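Local coordinates for protein phenylalanine ammonia-lyase (Rhodosporidium toruloides, PDB 1Y2M) that catalyses the non-oxidative deamination of L-phenylalanine and L-tyrosine to trans-cinnamic and p-coumaric acid, the commitment step of phenylpropanoid pathways, at residues Leu60-Gly64 against Tyr65-Leu69; Thr526-Tyr529 against Cys530-Gln533; Asp571-Val574 against Glu575-Lys579; Gln687-Thr690 against Ile691-Val695. One frame throughout, in Å; residues are numbered along the deposited sequence.

Contact 1 of 4, residues Leu60-Gly64 against Tyr65-Leu69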
loop_
_atom_site.group_PDB
_atom_site.type_symbol
_atom_site.label_atom_id
_atom_site.label_comp_id
_atom_site.label_asym_id
_atom_site.label_seq_id
_atom_site.Cartn_x
_atom_site.Cartn_y
_atom_site.Cartn_z
ATOM N N LEU B 60 34.699 21.899 -8.864
ATOM C CA LEU B 60 34.315 20.578 -9.335
ATOM C C LEU B 60 34.407 20.590 -10.837
ATOM O O LEU B 60 33.616 21.255 -11.496
ATOM C CB LEU B 60 32.903 20.244 -8.879
ATOM C CG LEU B 60 32.310 18.936 -9.403
ATOM C CD1 LEU B 60 33.176 17.703 -9.031
ATOM C CD2 LEU B 60 30.865 18.743 -8.912
ATOM N N GLU B 61 35.375 19.853 -11.360
ATOM C CA GLU B 61 35.612 19.725 -12.782
ATOM C C GLU B 61 34.886 18.517 -13.353
ATOM O O GLU B 61 35.142 17.378 -12.965
ATOM C CB GLU B 61 37.113 19.601 -13.062
ATOM C CG GLU B 61 37.830 20.946 -13.031
ATOM C CD GLU B 61 39.212 20.899 -13.701
ATOM O OE1 GLU B 61 40.067 20.218 -13.105
ATOM O OE2 GLU B 61 39.432 21.525 -14.789
ATOM N N LEU B 62 33.943 18.769 -14.239
ATOM C CA LEU B 62 33.098 17.721 -14.810
ATOM C C LEU B 62 33.695 17.179 -16.106
ATOM O O LEU B 62 33.994 17.935 -17.037
ATOM C CB LEU B 62 31.708 18.276 -15.100
ATOM C CG LEU B 62 30.978 18.785 -13.878
ATOM C CD1 LEU B 62 29.625 19.367 -14.264
ATOM C CD2 LEU B 62 30.861 17.687 -12.820
ATOM N N ASP B 63 33.898 15.863 -16.139
ATOM C CA ASP B 63 34.505 15.227 -17.281
ATOM C C ASP B 63 33.670 14.107 -17.883
ATOM O O ASP B 63 34.129 13.451 -18.796
ATOM C CB ASP B 63 35.929 14.721 -16.953
ATOM C CG ASP B 63 35.951 13.656 -15.866
ATOM O OD1 ASP B 63 35.031 12.841 -15.785
ATOM O OD2 ASP B 63 36.910 13.607 -15.080
ATOM N N GLY B 64 32.444 13.916 -17.397
ATOM C CA GLY B 64 31.554 12.881 -17.925
ATOM C C GLY B 64 31.646 11.514 -17.234
ATOM O O GLY B 64 30.794 10.657 -17.447
ATOM N N TYR B 65 32.646 11.296 -16.391
ATOM C CA TYR B 65 32.938 9.943 -15.836
ATOM C C TYR B 65 33.300 9.903 -14.337
ATOM O O TYR B 65 33.043 8.891 -13.679
ATOM C CB TYR B 65 34.079 9.279 -16.635
ATOM C CG TYR B 65 33.727 8.970 -18.050
ATOM C CD1 TYR B 65 33.306 7.694 -18.422
ATOM C CD2 TYR B 65 33.783 9.955 -19.032
ATOM C CE1 TYR B 65 32.951 7.415 -19.754
ATOM C CE2 TYR B 65 33.399 9.702 -20.331
ATOM C CZ TYR B 65 32.974 8.440 -20.690
ATOM O OH TYR B 65 32.593 8.236 -21.977
ATOM N N SER B 66 33.926 10.977 -13.822
ATOM C CA SER B 66 34.501 11.049 -12.479
ATOM C C SER B 66 33.545 11.471 -11.408
ATOM O O SER B 66 33.839 11.331 -10.220
ATOM C CB SER B 66 35.674 12.075 -12.449
ATOM O OG SER B 66 36.710 11.686 -13.302
ATOM N N LEU B 67 32.434 12.091 -11.809
ATOM C CA LEU B 67 31.547 12.719 -10.853
ATOM C C LEU B 67 31.037 11.675 -9.880
ATOM O O LEU B 67 30.537 10.632 -10.304
ATOM C CB LEU B 67 30.368 13.332 -11.581
ATOM C CG LEU B 67 29.276 13.992 -10.775
ATOM C CD1 LEU B 67 29.862 15.148 -10.012
ATOM C CD2 LEU B 67 28.073 14.446 -11.605
ATOM N N ASN B 68 31.106 11.965 -8.582
ATOM C CA ASN B 68 30.575 11.032 -7.571
ATOM C C ASN B 68 29.497 11.688 -6.739
ATOM O O ASN B 68 29.183 12.871 -6.926
ATOM C CB ASN B 68 31.687 10.471 -6.679
ATOM C CG ASN B 68 32.414 11.551 -5.886
ATOM O OD1 ASN B 68 31.775 12.447 -5.301
ATOM N ND2 ASN B 68 33.733 11.470 -5.845
ATOM N N LEU B 69 28.873 10.933 -5.851
ATOM C CA LEU B 69 27.704 11.430 -5.184
ATOM C C LEU B 69 27.996 12.491 -4.142
ATOM O O LEU B 69 27.243 13.475 -3.997
ATOM C CB LEU B 69 26.888 10.270 -4.602
ATOM C CG LEU B 69 26.419 9.189 -5.578
ATOM C CD1 LEU B 69 25.454 8.273 -4.890
ATOM C CD2 LEU B 69 25.813 9.894 -6.748
#
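Asp63 folds its carboxylate back over Tyr65 and Ser66 in an Asx turn, which reverses the chain as it leaves strand 60-62. OD1 of Asp63 carries two backbone donors: Tyr65 N at 2.9 Å, arriving nearly in line with the C-O bond, and Ser66 N, also at 2.9 Å, which takes the syn lone pair. The second oxygen is used as well, since Ser66 OG donates to the syn side of Asp63 OD2 over 2.6 Å. Three bonds from one loop thus fix the rotation of the carboxylate. They are possible because CG of Asp63 sits between its own backbone N and carbonyl carbon (chi1 63°), which swings both oxygens over the turn. Gly64 passes through the bend with a positive phi of 91°.

On another side of the turn Leu67 brings CD1 against two leucines of the strand, 3.9 Å from Leu60 CD2 and 3.9 Å from Leu62 CD2. It crosses Leu60 at about a right angle but runs alongside Leu62. Farther out, the strand pairs in parallel with 82-84, while helix 162-176 covers Leu62 and Leu67. Arg178 binds Gly64 O and makes a cation-pi contact with Tyr65, and Asn174 OD1 accepts from Gly64 N. The segment then enters helix 69-77, whose N-cap is Asn68, its OD1 accepting from Asp71 N.

Contact 2 of 4, residues Thr526-Tyr529 against Cys530-Gln533; sequences THLY and CVLQ
Thr526 O receives Cys530 N at 3.0 Å, the first of four consecutive i to i+4 bonds by which 526-529 and 530-533 form one alpha-helical stretch within the long helix 506-560. The next, from Val531 N to His527 O, is 2.8 Å and nearly straight, with an N-H...O angle of 167°. Leu532 N reaches Leu528 O at 3.2 Å, while Gln533 N to Tyr529 O is a weak bond of 3.4 Å.

Among the side chains, Leu528 and Leu532 meet one turn apart, their CD1 atoms separated by 4.0 Å. With CG of Leu532 anti to the carbonyl carbon (chi1 -61°), the side chain leans over the preceding turn and brings CG within 3.1 Å of Leu528 O. Val531 CG1 lies beside Leu528 CD1. Cys530 SG turns the other way, 4.2 Å from Tyr529 CD2, and the Cys530 side chain packs on Leu440 of helix 416-443 and Leu470 of helix 468-484.

The polar ends reach beyond the turn: His527 NE2 pairs with Thr300 OG1, Tyr529 OH with His466 NE2, and the Gln533 amide with Leu456 O and Arg678 N. Every residue here is buried, and the side chain of Cys530 is about 9 Å from that of Lys468, a cinnamate-binding residue. The chemistry implies a core helix whose apolar side chains fill the bundle while its buried polar groups tie it to helix 273-303 and to loops.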
loop_
_atom_site.group_PDB
_atom_site.type_symbol
_atom_site.label_atom_id
_atom_site.label_comp_id
_atom_site.label_asym_id
_atom_site.label_seq_id
_atom_site.Cartn_x
_atom_site.Cartn_y
_atom_site.Cartn_z
ATOM N N THR B 526 14.119 12.690 18.402
ATOM C CA THR B 526 13.356 12.322 19.608
ATOM C C THR B 526 14.064 11.243 20.450
ATOM O O THR B 526 14.209 11.328 21.681
ATOM C CB THR B 526 11.948 11.878 19.176
ATOM O OG1 THR B 526 11.277 13.008 18.617
ATOM C CG2 THR B 526 11.104 11.287 20.299
ATOM N N HIS B 527 14.465 10.173 19.794
ATOM C CA HIS B 527 15.167 9.091 20.466
ATOM C C HIS B 527 16.451 9.629 21.104
ATOM O O HIS B 527 16.807 9.269 22.240
ATOM C CB HIS B 527 15.414 7.979 19.436
ATOM C CG HIS B 527 15.975 6.690 20.001
ATOM N ND1 HIS B 527 16.214 5.579 19.217
ATOM C CD2 HIS B 527 16.348 6.351 21.262
ATOM C CE1 HIS B 527 16.701 4.613 19.983
ATOM N NE2 HIS B 527 16.811 5.059 21.221
ATOM N N LEU B 528 17.234 10.386 20.357
ATOM C CA LEU B 528 18.467 10.947 20.916
ATOM C C LEU B 528 18.192 11.829 22.131
ATOM O O LEU B 528 18.872 11.700 23.157
ATOM C CB LEU B 528 19.206 11.751 19.842
ATOM C CG LEU B 528 20.577 12.342 20.168
ATOM C CD1 LEU B 528 21.496 11.315 20.833
ATOM C CD2 LEU B 528 21.230 12.873 18.870
ATOM N N TYR B 529 17.164 12.668 22.046
ATOM C CA TYR B 529 16.768 13.476 23.214
ATOM C C TYR B 529 16.552 12.563 24.418
ATOM O O TYR B 529 17.073 12.815 25.514
ATOM C CB TYR B 529 15.518 14.291 22.905
ATOM C CG TYR B 529 15.008 15.028 24.116
ATOM C CD1 TYR B 529 15.421 16.330 24.401
ATOM C CD2 TYR B 529 14.129 14.421 24.972
ATOM C CE1 TYR B 529 14.970 16.976 25.522
ATOM C CE2 TYR B 529 13.691 15.076 26.124
ATOM C CZ TYR B 529 14.104 16.336 26.390
ATOM O OH TYR B 529 13.632 16.971 27.541
ATOM N N CYS B 530 15.761 11.509 24.207
ATOM C CA CYS B 530 15.367 10.618 25.327
ATOM C C CYS B 530 16.532 9.803 25.895
ATOM O O CYS B 530 16.700 9.698 27.126
ATOM C CB CYS B 530 14.242 9.724 24.965
ATOM S SG CYS B 530 12.686 10.526 24.576
ATOM N N VAL B 531 17.336 9.222 25.003
ATOM C CA VAL B 531 18.425 8.358 25.467
ATOM C C VAL B 531 19.399 9.146 26.319
ATOM O O VAL B 531 19.997 8.629 27.246
ATOM C CB VAL B 531 19.105 7.568 24.287
ATOM C CG1 VAL B 531 20.101 8.470 23.536
ATOM C CG2 VAL B 531 19.799 6.303 24.797
ATOM N N LEU B 532 19.617 10.420 25.995
ATOM C CA LEU B 532 20.566 11.219 26.779
ATOM C C LEU B 532 20.009 11.477 28.188
ATOM O O LEU B 532 20.758 11.404 29.162
ATOM C CB LEU B 532 20.850 12.557 26.090
ATOM C CG LEU B 532 21.476 12.393 24.724
ATOM C CD1 LEU B 532 21.502 13.717 24.026
ATOM C CD2 LEU B 532 22.886 11.731 24.778
ATOM N N GLN B 533 18.706 11.750 28.270
ATOM C CA GLN B 533 18.060 11.848 29.592
ATOM C C GLN B 533 18.208 10.565 30.352
ATOM O O GLN B 533 18.586 10.583 31.542
ATOM C CB GLN B 533 16.596 12.190 29.484
ATOM C CG GLN B 533 15.912 12.303 30.861
ATOM C CD GLN B 533 16.013 13.669 31.541
ATOM O OE1 GLN B 533 16.755 14.577 31.131
ATOM N NE2 GLN B 533 15.263 13.799 32.650
#

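Contact 3 of 4, residues Asp571-Val574 against Glu575-Lys579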
loop_
_atom_site.group_PDB
_atom_site.type_symbol
_atom_site.label_atom_id
_atom_site.label_comp_id
_atom_site.label_asym_id
_atom_site.label_seq_id
_atom_site.Cartn_x
_atom_site.Cartn_y
_atom_site.Cartn_z
ATOM N N ASP B 571 27.222 -11.985 56.561
ATOM C CA ASP B 571 27.358 -12.185 55.105
ATOM C C ASP B 571 26.021 -12.484 54.478
ATOM O O ASP B 571 25.627 -11.857 53.504
ATOM C CB ASP B 571 28.260 -13.382 54.797
ATOM C CG ASP B 571 29.673 -12.996 54.548
ATOM O OD1 ASP B 571 30.074 -11.906 55.033
ATOM O OD2 ASP B 571 30.375 -13.814 53.887
ATOM N N GLU B 572 25.325 -13.468 55.034
ATOM C CA GLU B 572 24.042 -13.864 54.483
ATOM C C GLU B 572 23.066 -12.676 54.458
ATOM O O GLU B 572 22.343 -12.464 53.476
ATOM C CB GLU B 572 23.436 -15.003 55.307
ATOM C CG GLU B 572 22.197 -15.592 54.686
ATOM C CD GLU B 572 21.449 -16.599 55.557
ATOM O OE1 GLU B 572 21.917 -16.956 56.676
ATOM O OE2 GLU B 572 20.373 -17.035 55.097
ATOM N N LEU B 573 23.025 -11.932 55.565
ATOM C CA LEU B 573 22.038 -10.856 55.664
ATOM C C LEU B 573 22.305 -9.759 54.644
ATOM O O LEU B 573 21.388 -9.261 53.974
ATOM C CB LEU B 573 22.019 -10.229 57.054
ATOM C CG LEU B 573 20.911 -9.165 57.233
ATOM C CD1 LEU B 573 19.535 -9.830 57.155
ATOM C CD2 LEU B 573 21.026 -8.379 58.502
ATOM N N VAL B 574 23.568 -9.326 54.579
ATOM C CA VAL B 574 23.924 -8.247 53.646
ATOM C C VAL B 574 23.599 -8.677 52.220
ATOM O O VAL B 574 23.029 -7.903 51.430
ATOM C CB VAL B 574 25.404 -7.879 53.727
ATOM C CG1 VAL B 574 25.732 -6.879 52.634
ATOM C CG2 VAL B 574 25.724 -7.291 55.061
ATOM N N GLU B 575 23.970 -9.908 51.888
ATOM C CA GLU B 575 23.736 -10.405 50.539
ATOM C C GLU B 575 22.244 -10.383 50.233
ATOM O O GLU B 575 21.854 -9.956 49.168
ATOM C CB GLU B 575 24.261 -11.838 50.348
ATOM C CG GLU B 575 23.887 -12.445 48.978
ATOM C CD GLU B 575 24.028 -13.975 48.925
ATOM O OE1 GLU B 575 23.298 -14.684 49.677
ATOM O OE2 GLU B 575 24.844 -14.461 48.098
ATOM N N LYS B 576 21.428 -10.908 51.156
ATOM C CA LYS B 576 20.011 -11.133 50.874
ATOM C C LYS B 576 19.227 -9.828 50.931
ATOM O O LYS B 576 18.296 -9.608 50.130
ATOM C CB LYS B 576 19.443 -12.192 51.816
ATOM C CG LYS B 576 19.936 -13.617 51.496
ATOM C CD LYS B 576 19.168 -14.660 52.322
ATOM C CE LYS B 576 19.696 -16.065 52.160
ATOM N NZ LYS B 576 19.808 -16.432 50.744
ATOM N N VAL B 577 19.611 -8.922 51.815
ATOM C CA VAL B 577 18.993 -7.576 51.862
ATOM C C VAL B 577 19.276 -6.836 50.559
ATOM O O VAL B 577 18.367 -6.279 49.968
ATOM C CB VAL B 577 19.412 -6.754 53.109
ATOM C CG1 VAL B 577 19.144 -5.267 52.945
ATOM C CG2 VAL B 577 18.669 -7.260 54.326
ATOM N N ASN B 578 20.512 -6.867 50.087
ATOM C CA ASN B 578 20.844 -6.257 48.802
ATOM C C ASN B 578 20.040 -6.849 47.662
ATOM O O ASN B 578 19.546 -6.125 46.783
ATOM C CB ASN B 578 22.357 -6.409 48.515
ATOM C CG ASN B 578 23.254 -5.477 49.357
ATOM O OD1 ASN B 578 22.836 -4.439 49.838
ATOM N ND2 ASN B 578 24.511 -5.865 49.504
ATOM N N LYS B 579 19.832 -8.157 47.662
ATOM C CA LYS B 579 19.131 -8.755 46.566
ATOM C C LYS B 579 17.658 -8.371 46.619
ATOM O O LYS B 579 17.042 -8.126 45.588
ATOM C CB LYS B 579 19.243 -10.257 46.591
ATOM C CG LYS B 579 20.634 -10.797 46.289
ATOM C CD LYS B 579 20.715 -12.320 46.004
ATOM C CE LYS B 579 19.478 -13.122 46.374
ATOM N NZ LYS B 579 18.433 -13.078 45.297
#
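Glu572 and Lys576, one turn apart on helix 570-587, meet through the lysine's methylene groups rather than by a salt bridge. Lys576 CE lies 3.2 Å from Glu572 OE2 and 3.6 Å from Glu572 CG, whereas the ammonium NZ is 4.4 Å from OE2, beyond a salt bridge. The lysine chain bends at its last torsion (chi4 -51°), so that CE, rather than NZ, is the closest part of its end to the carboxylate.

Backbone groups are satisfied by regular i to i+4 bonds. Asp571 O accepts from Glu575 N, Glu572 O from Lys576 N, Leu573 O from Val577 N at 2.8 Å, and Val574 O from Asn578 N at 3.0 Å. Glu575 O then receives Lys579 N, and Lys576 O accepts from the hydroxyl of Thr580. Asn578 ND2 also lies near Val574 O, but its angle is too poor for a bond; the amide instead runs alongside Val574, with ND2 3.5 Å from Val574 CG1.

The inner side is apolar. Leu573 CD1 and Val577 CG2 pack at 3.9 Å, side by side, and Leu573 is buried against Ile556 and Phe560 of helix 506-560 and Val611 of helix 593-611. The chemistry is that of an amphipathic surface helix: the Leu573 side faces those two helices, while Asp571, Glu575 and Lys579 are exposed, and at this separation the attraction between Glu572 and Lys576 is probably modest.

Contact 4 of 4, residues Gln687-Thr690 against Ile691-Val695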
loop_
_atom_site.group_PDB
_atom_site.type_symbol
_atom_site.label_atom_id
_atom_site.label_comp_id
_atom_site.label_asym_id
_atom_site.label_seq_id
_atom_site.Cartn_x
_atom_site.Cartn_y
_atom_site.Cartn_z
ATOM N N GLN B 687 7.957 26.981 34.207
ATOM C CA GLN B 687 7.653 26.346 32.919
ATOM C C GLN B 687 8.778 26.650 31.941
ATOM O O GLN B 687 8.797 27.710 31.301
ATOM C CB GLN B 687 6.306 26.875 32.437
ATOM C CG GLN B 687 5.153 26.373 33.290
ATOM C CD GLN B 687 3.828 26.833 32.752
ATOM O OE1 GLN B 687 3.448 28.008 32.910
ATOM N NE2 GLN B 687 3.124 25.936 32.098
ATOM N N GLU B 688 9.748 25.731 31.851
ATOM C CA GLU B 688 10.950 25.976 31.084
ATOM C C GLU B 688 10.661 25.842 29.595
ATOM O O GLU B 688 9.665 25.263 29.188
ATOM C CB GLU B 688 12.039 24.966 31.435
ATOM C CG GLU B 688 12.462 24.942 32.863
ATOM C CD GLU B 688 13.815 24.260 33.069
ATOM O OE1 GLU B 688 13.916 23.007 32.911
ATOM O OE2 GLU B 688 14.791 25.017 33.423
ATOM N N VAL B 689 11.582 26.385 28.799
ATOM C CA VAL B 689 11.575 26.192 27.352
ATOM C C VAL B 689 11.255 24.736 27.077
ATOM O O VAL B 689 11.769 23.859 27.779
ATOM C CB VAL B 689 12.947 26.604 26.761
ATOM C CG1 VAL B 689 13.108 26.087 25.368
ATOM C CG2 VAL B 689 13.063 28.136 26.773
ATOM N N THR B 690 10.368 24.461 26.131
ATOM C CA THR B 690 9.710 23.187 26.038
ATOM C C THR B 690 10.601 22.086 25.562
ATOM O O THR B 690 11.619 22.282 24.880
ATOM C CB THR B 690 8.512 23.240 25.047
ATOM O OG1 THR B 690 9.017 23.631 23.758
ATOM C CG2 THR B 690 7.437 24.220 25.550
ATOM N N ILE B 691 10.145 20.884 25.855
ATOM C CA ILE B 691 10.783 19.683 25.315
ATOM C C ILE B 691 10.898 19.758 23.792
ATOM O O ILE B 691 11.989 19.444 23.215
ATOM C CB ILE B 691 9.947 18.472 25.747
ATOM C CG1 ILE B 691 10.060 18.325 27.262
ATOM C CG2 ILE B 691 10.400 17.158 24.999
ATOM C CD1 ILE B 691 8.957 17.463 27.841
ATOM N N GLY B 692 9.819 20.188 23.146
ATOM C CA GLY B 692 9.812 20.305 21.677
ATOM C C GLY B 692 10.866 21.244 21.136
ATOM O O GLY B 692 11.504 20.947 20.126
ATOM N N SER B 693 11.055 22.376 21.825
ATOM C CA SER B 693 12.070 23.358 21.436
ATOM C C SER B 693 13.444 22.728 21.460
ATOM O O SER B 693 14.261 22.978 20.594
ATOM C CB SER B 693 12.029 24.587 22.325
ATOM O OG SER B 693 10.868 25.379 22.057
ATOM N N ASN B 694 13.678 21.855 22.444
ATOM C CA ASN B 694 14.975 21.150 22.555
ATOM C C ASN B 694 15.134 20.047 21.498
ATOM O O ASN B 694 16.195 19.939 20.845
ATOM C CB ASN B 694 15.204 20.653 23.999
ATOM C CG ASN B 694 15.347 21.819 24.967
ATOM O OD1 ASN B 694 14.654 21.939 25.984
ATOM N ND2 ASN B 694 16.231 22.726 24.630
ATOM N N VAL B 695 14.123 19.202 21.333
ATOM C CA VAL B 695 14.156 18.201 20.270
ATOM C C VAL B 695 14.394 18.890 18.900
ATOM O O VAL B 695 15.179 18.411 18.036
ATOM C CB VAL B 695 12.877 17.327 20.249
ATOM C CG1 VAL B 695 12.907 16.352 19.075
ATOM C CG2 VAL B 695 12.731 16.595 21.567
#
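Thr690 opens helix 691-703, and its side chain reaches forward over the first turn to meet Ser693. Its CB lies 3.8 Å from Gly692 N. Of the two branches beyond CB, CG2 is anti to the carbonyl carbon, and the threonine side chain packs on Leu139 of the second subunit. OG1 stands between the backbone N and the carbonyl carbon (chi1 59°), a rotation that aims it at the helix start. There it accepts from Ser693 N at 3.1 Å. The same oxygen is 3.1 Å from Ser693 OG. Thr690 O takes Asn694 N at 3.2 Å.

Val689 covers the turn from outside, its CG1 touching Ser693 CB at 3.6 Å. The polar end of Ser693 is held by the second subunit, where Asp230 OD2 accepts from both Ser693 OG and Thr690 N; one carboxylate oxygen ties the cap to the subunit interface. On the intrachain side Ile691 packs on Tyr529 and Leu470, its side chain about 8 Å from that of Lys468, which binds cinnamate. A threonine hydroxyl bonded to the amide three residues on is the classic helix N-cap, here built into a subunit interface close to the active site.

Overall arrangement
Along the chain the four contacts come in series, each closing before the next opens. Contact 1, at the exit of strand 60-62, and contact 3, on helix 570-587, are the farthest apart, with centres 70 Å from each other on opposite sides of the chain's centre. Contact 2 lies between them on helix 506-560, which directly precedes helix 570-587; its centre is 35 Å from that of contact 3. Only contacts 2 and 4 touch: their centres are 13 Å apart, and Tyr529 CG meets Val695 CG2 at 3.8 Å. Helix 691-703, near the C-terminus, is thus packed on the central helix near Lys468, linking the subunit interface to the core around the active site.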